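Local coordinates for protein serpin-ZX (Arabidopsis thaliana, PDB 3LE2) that inhibits the cysteine proteases metacaspase-9 and RD21A, trapping metacaspase-9 covalently through cleavage of the serpin's own reactive centre loop, and so restrains programmed cell death, at residues K351-G354 and L355-E359; K182-E185 and S186-Q189; G248-D251 and L252-I256; T25-S28 and Q29-V33. All coordinates share one frame; numbering follows the deposited sequence.

Contact 1: K351-G354 and L355-E359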
ATOM      1  N   LYS A 351     -18.146  21.468  21.598  1.00 49.15           N
ATOM      2  CA  LYS A 351     -18.690  20.771  22.752  1.00 42.44           C
ATOM      3  C   LYS A 351     -19.765  21.630  23.411  1.00 46.40           C
ATOM      4  O   LYS A 351     -20.838  21.138  23.750  1.00 51.20           O
ATOM      5  CB  LYS A 351     -17.568  20.467  23.742  1.00 53.69           C
ATOM      6  CG  LYS A 351     -17.861  19.315  24.670  1.00 63.94           C
ATOM      7  CD  LYS A 351     -16.581  18.767  25.281  1.00 68.25           C
ATOM      8  CE  LYS A 351     -16.859  17.492  26.078  1.00 88.61           C
ATOM      9  NZ  LYS A 351     -17.510  16.419  25.255  1.00 77.84           N
ATOM     10  N   LEU A 352     -19.475  22.919  23.577  1.00 48.54           N
ATOM     11  CA  LEU A 352     -20.436  23.858  24.142  1.00 37.75           C
ATOM     12  C   LEU A 352     -21.669  23.932  23.255  1.00 46.54           C
ATOM     13  O   LEU A 352     -22.795  23.802  23.738  1.00 39.72           O
ATOM     14  CB  LEU A 352     -19.824  25.256  24.284  1.00 41.26           C
ATOM     15  CG  LEU A 352     -20.632  26.231  25.150  1.00 40.32           C
ATOM     16  CD1 LEU A 352     -20.806  25.675  26.570  1.00 36.97           C
ATOM     17  CD2 LEU A 352     -19.999  27.620  25.187  1.00 41.86           C
ATOM     18  N   ARG A 353     -21.451  24.142  21.958  1.00 40.73           N
ATOM     19  CA  ARG A 353     -22.555  24.195  21.013  1.00 40.12           C
ATOM     20  C   ARG A 353     -23.472  22.997  21.194  1.00 52.81           C
ATOM     21  O   ARG A 353     -24.698  23.112  21.080  1.00 51.42           O
ATOM     22  CB  ARG A 353     -22.046  24.261  19.575  1.00 44.24           C
ATOM     23  CG  ARG A 353     -23.040  23.715  18.568  1.00 51.96           C
ATOM     24  CD  ARG A 353     -22.831  24.285  17.180  1.00 52.31           C
ATOM     25  NE  ARG A 353     -23.513  25.567  17.034  1.00 72.56           N
ATOM     26  CZ  ARG A 353     -23.895  26.097  15.875  1.00 73.68           C
ATOM     27  NH1 ARG A 353     -23.667  25.453  14.733  1.00 63.81           N
ATOM     28  NH2 ARG A 353     -24.512  27.277  15.864  1.00 66.82           N
ATOM     29  N   GLY A 354     -22.871  21.847  21.493  1.00 51.53           N
ATOM     30  CA  GLY A 354     -23.624  20.628  21.720  1.00 50.87           C
ATOM     31  C   GLY A 354     -24.527  20.665  22.942  1.00 53.81           C
ATOM     32  O   GLY A 354     -25.456  19.865  23.053  1.00 49.62           O
ATOM     33  N   LEU A 355     -24.263  21.574  23.875  1.00 57.81           N
ATOM     34  CA  LEU A 355     -25.144  21.714  25.031  1.00 53.25           C
ATOM     35  C   LEU A 355     -26.427  22.454  24.663  1.00 48.52           C
ATOM     36  O   LEU A 355     -27.354  22.512  25.463  1.00 47.88           O
ATOM     37  CB  LEU A 355     -24.447  22.418  26.193  1.00 44.89           C
ATOM     38  CG  LEU A 355     -23.183  21.758  26.744  1.00 56.11           C
ATOM     39  CD1 LEU A 355     -22.757  22.440  28.026  1.00 48.19           C
ATOM     40  CD2 LEU A 355     -23.408  20.279  26.985  1.00 50.49           C
ATOM     41  N   LEU A 356     -26.482  23.002  23.452  1.00 47.43           N
ATOM     42  CA  LEU A 356     -27.665  23.738  23.004  1.00 51.35           C
ATOM     43  C   LEU A 356     -28.379  23.092  21.816  1.00 63.84           C
ATOM     44  O   LEU A 356     -29.526  23.425  21.532  1.00 71.04           O
ATOM     45  CB  LEU A 356     -27.305  25.181  22.638  1.00 45.77           C
ATOM     46  CG  LEU A 356     -26.870  26.153  23.739  1.00 49.96           C
ATOM     47  CD1 LEU A 356     -26.519  27.510  23.142  1.00 48.02           C
ATOM     48  CD2 LEU A 356     -27.947  26.310  24.792  1.00 39.48           C
ATOM     49  N   MET A 357     -27.700  22.196  21.106  1.00 64.82           N
ATOM     50  CA  MET A 357     -28.300  21.533  19.951  1.00 67.98           C
ATOM     51  C   MET A 357     -28.529  20.053  20.240  1.00 73.39           C
ATOM     52  O   MET A 357     -27.970  19.503  21.187  1.00 64.45           O
ATOM     53  CB  MET A 357     -27.404  21.665  18.718  1.00 73.21           C
ATOM     54  CG  MET A 357     -26.836  23.053  18.479  1.00 72.93           C
ATOM     55  SD  MET A 357     -28.062  24.275  17.970  1.00 92.15           S
ATOM     56  CE  MET A 357     -28.871  23.419  16.616  1.00 99.44           C
ATOM     57  N   GLU A 358     -29.360  19.418  19.419  1.00 84.92           N
ATOM     58  CA  GLU A 358     -29.533  17.971  19.466  1.00 84.53           C
ATOM     59  C   GLU A 358     -28.651  17.339  18.394  1.00 80.94           C
ATOM     60  O   GLU A 358     -29.100  17.129  17.270  1.00 87.61           O
ATOM     61  CB  GLU A 358     -30.987  17.586  19.186  1.00 94.07           C
ATOM     62  CG  GLU A 358     -32.020  18.145  20.153  1.00105.84           C
ATOM     63  CD  GLU A 358     -33.450  17.944  19.656  1.00119.73           C
ATOM     64  OE1 GLU A 358     -33.697  18.152  18.446  1.00113.43           O
ATOM     65  OE2 GLU A 358     -34.329  17.585  20.473  1.00114.60           O
ATOM     66  N   GLU A 359     -27.400  17.036  18.730  1.00 73.58           N
ATOM     67  CA  GLU A 359     -26.484  16.481  17.741  1.00 72.19           C
ATOM     68  C   GLU A 359     -26.723  14.989  17.524  1.00 67.43           C
ATOM     69  O   GLU A 359     -26.777  14.216  18.476  1.00 67.10           O
ATOM     70  CB  GLU A 359     -25.035  16.772  18.129  1.00 67.71           C
ATOM     71  CG  GLU A 359     -24.716  18.260  18.087  1.00 78.42           C
ATOM     72  CD  GLU A 359     -23.311  18.582  18.552  1.00 86.27           C
ATOM     73  OE1 GLU A 359     -22.898  19.759  18.406  1.00 68.95           O
ATOM     74  OE2 GLU A 359     -22.625  17.662  19.058  1.00 80.82           O
TER
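Leu355 N gives its hydrogen to Leu352 O at 2.7 Å, and Leu356 N does the same to Arg353 O at 3.0 Å, so the chain leaves helix 349-353 in tight i to i+3 turns. Arg353 O takes a second, weak hydrogen bond from Met357 N at 3.1 Å. This is the compact part of the contact: backbone folded on backbone across the reactive bond, Arg353-Gly354, with Met357 CG set 3.4 Å from the same Arg353 O. A chi1 of -45° keeps that CG beside the Met357 backbone N and so against Arg353, where it also lies 3.9 Å from Arg353 CG and meets the guanidinium group obliquely.

The side-chain fringe is much looser. Leu352 and Leu355 cross at about a right angle and touch through their CD1 atoms, 4.0 Å apart, on an exposed surface. Glu359 reaches back with an extended chain (chi2 176°) and lays OE1 3.5 Å from Gly354 CA. Its carboxylate does not pair with Arg353: Arg353 NE is 6.0 Å from Glu359 OE1, and the two flat groups are turned 74° apart. Glu359 OE2 instead makes a salt bridge with Lys211, which ties this end of the reactive centre loop to the body of the serpin. Several of these residues also touch a crystal neighbour, which may influence the loop's shape. Across these residues the hydrogen bonds are all backbone ones and the side-chain contacts are thin, so the reactive bond lies in an exposed turn held locally, consistent with a loop accessible to a target protease.

Contact 2: K182-E185 and S186-Q189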
ATOM      1  N   LYS A 182      -4.542  10.411  20.383  1.00 39.15           N
ATOM      2  CA  LYS A 182      -4.314   9.120  21.018  1.00 36.02           C
ATOM      3  C   LYS A 182      -5.624   8.516  21.509  1.00 35.46           C
ATOM      4  O   LYS A 182      -6.610   9.228  21.712  1.00 44.67           O
ATOM      5  CB  LYS A 182      -3.323   9.251  22.179  1.00 43.52           C
ATOM      6  CG  LYS A 182      -3.811  10.116  23.346  1.00 55.59           C
ATOM      7  CD  LYS A 182      -2.649  10.475  24.270  1.00 54.93           C
ATOM      8  CE  LYS A 182      -3.077  11.393  25.401  1.00 64.26           C
ATOM      9  NZ  LYS A 182      -1.896  11.872  26.180  1.00 56.33           N
ATOM     10  N   PHE A 183      -5.639   7.196  21.668  1.00 33.18           N
ATOM     11  CA  PHE A 183      -6.720   6.514  22.369  1.00 42.30           C
ATOM     12  C   PHE A 183      -6.250   6.303  23.796  1.00 43.03           C
ATOM     13  O   PHE A 183      -5.055   6.161  24.034  1.00 37.59           O
ATOM     14  CB  PHE A 183      -7.001   5.150  21.745  1.00 39.49           C
ATOM     15  CG  PHE A 183      -7.517   5.220  20.350  1.00 42.53           C
ATOM     16  CD1 PHE A 183      -8.862   5.033  20.090  1.00 49.31           C
ATOM     17  CD2 PHE A 183      -6.659   5.476  19.292  1.00 34.60           C
ATOM     18  CE1 PHE A 183      -9.343   5.099  18.799  1.00 41.69           C
ATOM     19  CE2 PHE A 183      -7.127   5.539  18.005  1.00 40.11           C
ATOM     20  CZ  PHE A 183      -8.472   5.351  17.752  1.00 39.23           C
ATOM     21  N   ASP A 184      -7.185   6.282  24.741  1.00 48.75           N
ATOM     22  CA  ASP A 184      -6.845   6.002  26.131  1.00 47.69           C
ATOM     23  C   ASP A 184      -6.705   4.495  26.313  1.00 47.52           C
ATOM     24  O   ASP A 184      -7.693   3.753  26.285  1.00 51.52           O
ATOM     25  CB  ASP A 184      -7.904   6.570  27.086  1.00 48.66           C
ATOM     26  CG  ASP A 184      -7.453   6.542  28.544  1.00 59.03           C
ATOM     27  OD1 ASP A 184      -6.688   5.628  28.929  1.00 55.90           O
ATOM     28  OD2 ASP A 184      -7.868   7.435  29.308  1.00 58.86           O
ATOM     29  N   GLU A 185      -5.469   4.047  26.482  1.00 45.11           N
ATOM     30  CA  GLU A 185      -5.193   2.623  26.600  1.00 45.82           C
ATOM     31  C   GLU A 185      -5.918   1.995  27.792  1.00 46.25           C
ATOM     32  O   GLU A 185      -6.192   0.795  27.801  1.00 45.99           O
ATOM     33  CB  GLU A 185      -3.689   2.387  26.692  1.00 39.34           C
ATOM     34  CG  GLU A 185      -3.317   0.937  26.836  1.00 59.82           C
ATOM     35  CD  GLU A 185      -1.829   0.746  27.004  1.00 78.20           C
ATOM     36  OE1 GLU A 185      -1.067   1.666  26.626  1.00 70.90           O
ATOM     37  OE2 GLU A 185      -1.423  -0.322  27.516  1.00 86.04           O
ATOM     38  N   SER A 186      -6.246   2.810  28.791  1.00 44.94           N
ATOM     39  CA  SER A 186      -7.009   2.318  29.936  1.00 56.04           C
ATOM     40  C   SER A 186      -8.391   1.841  29.509  1.00 51.86           C
ATOM     41  O   SER A 186      -9.022   1.053  30.219  1.00 49.79           O
ATOM     42  CB  SER A 186      -7.160   3.406  31.004  1.00 55.07           C
ATOM     43  OG  SER A 186      -6.116   4.358  30.917  1.00 67.11           O
ATOM     44  N   LEU A 187      -8.852   2.331  28.355  1.00 44.90           N
ATOM     45  CA  LEU A 187     -10.201   2.051  27.859  1.00 40.42           C
ATOM     46  C   LEU A 187     -10.281   0.826  26.953  1.00 43.29           C
ATOM     47  O   LEU A 187     -11.358   0.273  26.727  1.00 42.96           O
ATOM     48  CB  LEU A 187     -10.762   3.262  27.116  1.00 49.25           C
ATOM     49  CG  LEU A 187     -11.028   4.503  27.969  1.00 50.17           C
ATOM     50  CD1 LEU A 187     -11.612   5.639  27.129  1.00 41.39           C
ATOM     51  CD2 LEU A 187     -11.964   4.140  29.106  1.00 45.26           C
ATOM     52  N   THR A 188      -9.142   0.408  26.425  1.00 42.83           N
ATOM     53  CA  THR A 188      -9.094  -0.797  25.616  1.00 41.22           C
ATOM     54  C   THR A 188      -9.625  -1.982  26.421  1.00 45.82           C
ATOM     55  O   THR A 188      -9.224  -2.187  27.564  1.00 48.26           O
ATOM     56  CB  THR A 188      -7.666  -1.083  25.160  1.00 44.17           C
ATOM     57  OG1 THR A 188      -7.150   0.069  24.483  1.00 36.78           O
ATOM     58  CG2 THR A 188      -7.627  -2.300  24.239  1.00 34.89           C
ATOM     59  N   GLN A 189     -10.530  -2.754  25.827  1.00 32.02           N
ATOM     60  CA  GLN A 189     -11.136  -3.892  26.509  1.00 45.91           C
ATOM     61  C   GLN A 189     -11.286  -5.048  25.530  1.00 50.18           C
ATOM     62  O   GLN A 189     -11.329  -4.834  24.321  1.00 47.07           O
ATOM     63  CB  GLN A 189     -12.508  -3.510  27.084  1.00 50.59           C
ATOM     64  CG  GLN A 189     -12.472  -2.387  28.136  1.00 59.72           C
ATOM     65  CD  GLN A 189     -11.725  -2.776  29.420  1.00 69.87           C
ATOM     66  OE1 GLN A 189     -11.769  -3.930  29.859  1.00 74.13           O
ATOM     67  NE2 GLN A 189     -11.044  -1.803  30.028  1.00 59.78           N
TER
HETATM   68  O   HOH W   1      -9.013   2.601  23.980  1.00 40.43           O
HETATM   69  O   HOH W   2      -6.815  -1.822  29.066  1.00 54.24           O
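Asp184 OD1 accepts a hydrogen bond from the backbone N of Ser186 at 2.9 Å, met on the anti side and 25° out of the carboxylate plane. Ser186 OG is modelled as a second donor to the same oxygen, but at 2.4 Å, too short to be reliable in detail. With CG anti to its own backbone N, a chi1 of -169° carries the Asp184 carboxylate forward to Ser186, and the bond from Ser186 N to Asp184 OD1 defines an Asx turn. Behind it, Leu187 N bonds to Asp184 O at 2.8 Å, and a longer bond of 3.3 Å joins Thr188 N to Glu185 O.

Two waters brace the same turns: one donates to Asp184 O and Thr188 OG1, the other to Glu185 O and Thr188 O. Thr188 OG1 has its stronger partner in Glu337, to which it is hydrogen-bonded. Apolar contact is slight, with Leu187 CG and CD1 lying alongside Asp184 CB, CD1 at 3.8 Å.

The turn sits on the surface between strands 167-176 and 189-194. Leu187 and Thr188 lean on strand 200-207, while Phe183, just ahead, packs on Met206 of that strand and meets Trp179 edge-to-face.

Contact 3: G248-D251 and L252-I256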
ATOM      1  N   GLY A 248     -19.933  -8.697   4.911  1.00 30.31           N
ATOM      2  CA  GLY A 248     -20.185  -7.826   3.778  1.00 28.02           C
ATOM      3  C   GLY A 248     -18.958  -7.440   2.975  1.00 32.06           C
ATOM      4  O   GLY A 248     -19.070  -6.810   1.914  1.00 32.37           O
ATOM      5  N   LEU A 249     -17.784  -7.813   3.474  1.00 27.83           N
ATOM      6  CA  LEU A 249     -16.536  -7.310   2.912  1.00 27.20           C
ATOM      7  C   LEU A 249     -16.453  -7.490   1.403  1.00 25.25           C
ATOM      8  O   LEU A 249     -16.179  -6.549   0.667  1.00 27.98           O
ATOM      9  CB  LEU A 249     -15.308  -7.948   3.591  1.00 36.79           C
ATOM     10  CG  LEU A 249     -13.964  -7.267   3.279  1.00 30.90           C
ATOM     11  CD1 LEU A 249     -14.122  -5.765   3.444  1.00 30.12           C
ATOM     12  CD2 LEU A 249     -12.854  -7.768   4.182  1.00 24.98           C
ATOM     13  N   SER A 250     -16.683  -8.707   0.945  1.00 29.02           N
ATOM     14  CA  SER A 250     -16.486  -9.013  -0.456  1.00 29.33           C
ATOM     15  C   SER A 250     -17.356  -8.138  -1.351  1.00 28.09           C
ATOM     16  O   SER A 250     -16.903  -7.645  -2.377  1.00 33.87           O
ATOM     17  CB  SER A 250     -16.762 -10.494  -0.727  1.00 24.42           C
ATOM     18  OG  SER A 250     -16.465 -10.793  -2.073  1.00 29.78           O
ATOM     19  N   ASP A 251     -18.607  -7.949  -0.958  1.00 27.31           N
ATOM     20  CA  ASP A 251     -19.523  -7.161  -1.765  1.00 32.01           C
ATOM     21  C   ASP A 251     -19.126  -5.683  -1.762  1.00 34.88           C
ATOM     22  O   ASP A 251     -19.206  -4.999  -2.792  1.00 27.58           O
ATOM     23  CB  ASP A 251     -20.960  -7.336  -1.267  1.00 37.90           C
ATOM     24  CG  ASP A 251     -21.579  -8.661  -1.708  1.00 45.05           C
ATOM     25  OD1 ASP A 251     -20.915  -9.435  -2.442  1.00 41.30           O
ATOM     26  OD2 ASP A 251     -22.736  -8.925  -1.317  1.00 43.31           O
ATOM     27  N   LEU A 252     -18.692  -5.197  -0.606  1.00 27.54           N
ATOM     28  CA  LEU A 252     -18.236  -3.825  -0.508  1.00 25.97           C
ATOM     29  C   LEU A 252     -17.064  -3.591  -1.438  1.00 26.81           C
ATOM     30  O   LEU A 252     -16.988  -2.559  -2.094  1.00 30.25           O
ATOM     31  CB  LEU A 252     -17.831  -3.488   0.916  1.00 22.21           C
ATOM     32  CG  LEU A 252     -17.231  -2.097   1.060  1.00 26.70           C
ATOM     33  CD1 LEU A 252     -18.233  -1.053   0.566  1.00 27.11           C
ATOM     34  CD2 LEU A 252     -16.832  -1.848   2.520  1.00 23.12           C
ATOM     35  N   LEU A 253     -16.152  -4.556  -1.506  1.00 29.14           N
ATOM     36  CA  LEU A 253     -14.987  -4.409  -2.370  1.00 30.44           C
ATOM     37  C   LEU A 253     -15.414  -4.482  -3.849  1.00 32.32           C
ATOM     38  O   LEU A 253     -14.872  -3.776  -4.704  1.00 34.07           O
ATOM     39  CB  LEU A 253     -13.894  -5.439  -2.019  1.00 31.24           C
ATOM     40  CG  LEU A 253     -12.536  -5.283  -2.727  1.00 32.93           C
ATOM     41  CD1 LEU A 253     -11.902  -3.881  -2.535  1.00 31.60           C
ATOM     42  CD2 LEU A 253     -11.578  -6.344  -2.285  1.00 29.47           C
ATOM     43  N   ASP A 254     -16.411  -5.305  -4.148  1.00 28.69           N
ATOM     44  CA  ASP A 254     -16.974  -5.314  -5.502  1.00 38.62           C
ATOM     45  C   ASP A 254     -17.538  -3.943  -5.903  1.00 34.53           C
ATOM     46  O   ASP A 254     -17.274  -3.457  -7.003  1.00 36.01           O
ATOM     47  CB  ASP A 254     -18.064  -6.373  -5.631  1.00 37.28           C
ATOM     48  CG  ASP A 254     -17.508  -7.780  -5.665  1.00 40.03           C
ATOM     49  OD1 ASP A 254     -16.285  -7.948  -5.895  1.00 35.39           O
ATOM     50  OD2 ASP A 254     -18.308  -8.718  -5.472  1.00 41.40           O
ATOM     51  N   LYS A 255     -18.311  -3.334  -5.007  1.00 29.94           N
ATOM     52  CA  LYS A 255     -18.821  -1.975  -5.215  1.00 34.66           C
ATOM     53  C   LYS A 255     -17.696  -0.974  -5.446  1.00 28.71           C
ATOM     54  O   LYS A 255     -17.718  -0.206  -6.403  1.00 36.48           O
ATOM     55  CB  LYS A 255     -19.659  -1.521  -4.024  1.00 28.90           C
ATOM     56  CG  LYS A 255     -19.992  -0.022  -4.050  1.00 31.69           C
ATOM     57  CD  LYS A 255     -20.879   0.370  -2.866  1.00 36.91           C
ATOM     58  CE  LYS A 255     -22.367   0.060  -3.134  1.00 44.60           C
ATOM     59  NZ  LYS A 255     -23.274   0.495  -2.009  1.00 44.41           N
ATOM     60  N   ILE A 256     -16.710  -0.989  -4.561  1.00 28.88           N
ATOM     61  CA  ILE A 256     -15.562  -0.109  -4.710  1.00 29.48           C
ATOM     62  C   ILE A 256     -14.904  -0.293  -6.076  1.00 30.84           C
ATOM     63  O   ILE A 256     -14.686   0.668  -6.790  1.00 28.83           O
ATOM     64  CB  ILE A 256     -14.559  -0.321  -3.567  1.00 29.89           C
ATOM     65  CG1 ILE A 256     -15.213   0.103  -2.247  1.00 26.34           C
ATOM     66  CG2 ILE A 256     -13.267   0.455  -3.823  1.00 27.71           C
ATOM     67  CD1 ILE A 256     -14.403  -0.214  -1.040  1.00 26.34           C
TER
HETATM   68  O   HOH W   3     -18.620 -10.179  -3.576  1.00 41.83           O
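Leu252 N bonds to Gly248 O at 3.0 Å, an i to i+4 bond near the start of a regular alpha-helix that runs on to residue 258 in the serpin fold. Three more follow in step: Leu253 N to Leu249 O, Asp254 N to Ser250 O and Lys255 N to Asp251 O.

Asp254 is the side chain to follow. Its CB rests 3.4 Å from Asp251 O, one turn back, and also borders Ser250 O. With CG beside its own backbone N (chi1 -73°), the chain folds back over the preceding turn, and CG comes to 3.3 Å from Ser250 O. At the tip the carboxylate divides its work. OD1 makes a salt bridge with Lys21 of helix 5-25, whereas OD2 faces Asp251, whose OD1 is 4.1 Å away with the two carboxylate planes 32° apart. Those like charges would be expected to repel, and the lysine probably offsets part of that cost.

On the buried face Leu253 packs on Met17, Lys21 and Ile24 of helix 5-25, Leu249 and Leu253 both reach Leu371 of strand 370-376, and Leu252 touches Phe220 of strand 220-226. The helix is thus wedged between helix 5-25 and the strands. On its polar face a single water lies among three side chains. Its leg to Asp254 OD2, modelled at 2.4 Å, is doubtful; the sounder two are an accepted bond from Ser250 OG at 2.7 Å and a donated one to Asp251 OD1, also at 2.7 Å.

Contact 4: T25-S28 and Q29-V33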
ATOM      1  N   THR A  25      -8.013 -12.530  -3.469  1.00 33.92           N
ATOM      2  CA  THR A  25      -8.511 -13.779  -4.046  1.00 36.35           C
ATOM      3  C   THR A  25      -7.495 -14.916  -3.875  1.00 33.81           C
ATOM      4  O   THR A  25      -7.873 -16.073  -3.768  1.00 35.05           O
ATOM      5  CB  THR A  25      -8.894 -13.611  -5.539  1.00 37.48           C
ATOM      6  OG1 THR A  25     -10.066 -12.798  -5.638  1.00 46.27           O
ATOM      7  CG2 THR A  25      -9.196 -14.946  -6.180  1.00 40.32           C
ATOM      8  N   THR A  26      -6.213 -14.563  -3.816  1.00 29.46           N
ATOM      9  CA  THR A  26      -5.128 -15.545  -3.730  1.00 35.49           C
ATOM     10  C   THR A  26      -4.781 -15.978  -2.302  1.00 33.81           C
ATOM     11  O   THR A  26      -3.918 -16.831  -2.111  1.00 34.74           O
ATOM     12  CB  THR A  26      -3.810 -15.012  -4.371  1.00 34.17           C
ATOM     13  OG1 THR A  26      -3.243 -14.012  -3.522  1.00 35.00           O
ATOM     14  CG2 THR A  26      -4.053 -14.411  -5.769  1.00 37.60           C
ATOM     15  N   VAL A  27      -5.408 -15.379  -1.292  1.00 31.54           N
ATOM     16  CA  VAL A  27      -5.109 -15.792   0.077  1.00 32.42           C
ATOM     17  C   VAL A  27      -6.308 -16.497   0.692  1.00 33.34           C
ATOM     18  O   VAL A  27      -7.405 -16.464   0.133  1.00 32.37           O
ATOM     19  CB  VAL A  27      -4.620 -14.626   0.965  1.00 27.91           C
ATOM     20  CG1 VAL A  27      -3.348 -14.012   0.381  1.00 29.96           C
ATOM     21  CG2 VAL A  27      -5.715 -13.579   1.150  1.00 25.93           C
ATOM     22  N   SER A  28      -6.092 -17.161   1.821  1.00 24.67           N
ATOM     23  CA  SER A  28      -7.176 -17.873   2.484  1.00 33.32           C
ATOM     24  C   SER A  28      -8.216 -16.917   3.072  1.00 31.09           C
ATOM     25  O   SER A  28      -7.948 -15.732   3.295  1.00 34.10           O
ATOM     26  CB  SER A  28      -6.627 -18.767   3.599  1.00 26.43           C
ATOM     27  OG  SER A  28      -6.269 -17.967   4.699  1.00 24.51           O
ATOM     28  N   GLN A  29      -9.393 -17.460   3.356  1.00 36.38           N
ATOM     29  CA  GLN A  29     -10.519 -16.685   3.857  1.00 37.00           C
ATOM     30  C   GLN A  29     -10.147 -15.725   4.982  1.00 34.29           C
ATOM     31  O   GLN A  29     -10.560 -14.561   4.990  1.00 33.96           O
ATOM     32  CB  GLN A  29     -11.617 -17.623   4.353  1.00 30.90           C
ATOM     33  CG  GLN A  29     -12.846 -16.890   4.813  1.00 30.68           C
ATOM     34  CD  GLN A  29     -13.977 -17.827   5.144  1.00 47.95           C
ATOM     35  OE1 GLN A  29     -13.807 -18.768   5.919  1.00 50.99           O
ATOM     36  NE2 GLN A  29     -15.143 -17.578   4.560  1.00 42.80           N
ATOM     37  N   ASN A  30      -9.379 -16.226   5.937  1.00 31.16           N
ATOM     38  CA  ASN A  30      -9.068 -15.477   7.143  1.00 30.67           C
ATOM     39  C   ASN A  30      -7.669 -14.870   7.140  1.00 24.36           C
ATOM     40  O   ASN A  30      -7.124 -14.575   8.195  1.00 27.66           O
ATOM     41  CB  ASN A  30      -9.264 -16.365   8.379  1.00 24.71           C
ATOM     42  CG  ASN A  30     -10.707 -16.862   8.527  1.00 42.06           C
ATOM     43  OD1 ASN A  30     -10.950 -17.965   9.026  1.00 46.58           O
ATOM     44  ND2 ASN A  30     -11.666 -16.051   8.083  1.00 35.63           N
ATOM     45  N   SER A  31      -7.100 -14.671   5.951  1.00 25.06           N
ATOM     46  CA  SER A  31      -5.762 -14.081   5.823  1.00 30.43           C
ATOM     47  C   SER A  31      -5.813 -12.567   5.677  1.00 24.28           C
ATOM     48  O   SER A  31      -6.351 -12.059   4.706  1.00 31.51           O
ATOM     49  CB  SER A  31      -5.015 -14.654   4.606  1.00 25.60           C
ATOM     50  OG  SER A  31      -4.756 -16.042   4.743  1.00 34.52           O
ATOM     51  N   ASN A  32      -5.221 -11.854   6.626  1.00 25.01           N
ATOM     52  CA  ASN A  32      -5.078 -10.415   6.519  1.00 29.78           C
ATOM     53  C   ASN A  32      -4.222 -10.073   5.310  1.00 34.99           C
ATOM     54  O   ASN A  32      -3.359 -10.867   4.923  1.00 32.69           O
ATOM     55  CB  ASN A  32      -4.434  -9.859   7.787  1.00 26.55           C
ATOM     56  CG  ASN A  32      -5.337  -9.968   8.987  1.00 30.13           C
ATOM     57  OD1 ASN A  32      -6.561  -9.920   8.859  1.00 28.55           O
ATOM     58  ND2 ASN A  32      -4.745 -10.123  10.166  1.00 31.61           N
ATOM     59  N   VAL A  33      -4.466  -8.902   4.721  1.00 26.02           N
ATOM     60  CA  VAL A  33      -3.665  -8.404   3.609  1.00 26.71           C
ATOM     61  C   VAL A  33      -3.235  -6.951   3.867  1.00 32.21           C
ATOM     62  O   VAL A  33      -4.011  -6.159   4.396  1.00 28.30           O
ATOM     63  CB  VAL A  33      -4.468  -8.411   2.285  1.00 23.59           C
ATOM     64  CG1 VAL A  33      -3.654  -7.751   1.165  1.00 21.76           C
ATOM     65  CG2 VAL A  33      -4.886  -9.804   1.905  1.00 20.74           C
TER
HETATM   66  O   HOH W   4      -8.594 -19.148   6.470  1.00 41.44           O
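Ser28 and Ser31 meet through both backbone and hydroxyl groups. The backbone bond runs from Ser31 N to Ser28 O, 3.0 Å long with an angle of 159° at the hydrogen, and closes a type I beta turn over Gln29 and Asn30.

The hydroxyls form the second link. Ser28 OG lies between its backbone N and carbonyl carbon (chi1 75°), which turns it inward to Ser31 OG; either oxygen could be the donor, but the modelled separation of 2.4 Å is very short and its exact value doubtful. A water widens this polar group: it accepts from Asn30 N at 3.1 Å and sits 3.2 Å from Ser28 OG.

Apolar contact comes from the valines. Val27 CB and CG2 both lie against Ser31 CB, with the CB atoms 3.7 Å apart, and Val27 CG2 goes on to touch Val33 CG2 at 3.9 Å. Beyond the turn, Val27 packs on Phe286 of strand 277-289, Val33 on Val23 and Ile24 of helix 5-25.

Further along, the Asn32 amide binds the backbone of Val389 and Asp390, and Ser31 O accepts from Gln387, so the chain is fixed as it enters strand 33-35. The reversal therefore rests on its one sound amide bond, with the hydroxyl pair a likely but imprecisely placed second link and Val27 and Val33 giving an apolar contact beside it.

Overall arrangement
From the N terminus, contact 4 comes first, turning the chain from helix 5-25 into strand 33-35. Contact 2 follows between strands 167-176 and 189-194, contact 3 is the first turns of helix 249-258, and contact 1 leads from helix 349-353 toward strand 361-365. Each is local: contacts 2 and 4 close turns, contact 1 turns the chain out of a helix and contact 3 stays within one. The four run in series, neither nesting nor crossing. Contacts 3 and 4 are the closest pair, centres about 15 Å apart, and both lean on helix 5-25. Contacts 1 and 2 lie on the same side of the molecule, about 25 Å between centres; contact 1 is centred about 39 Å from the centre of the chain.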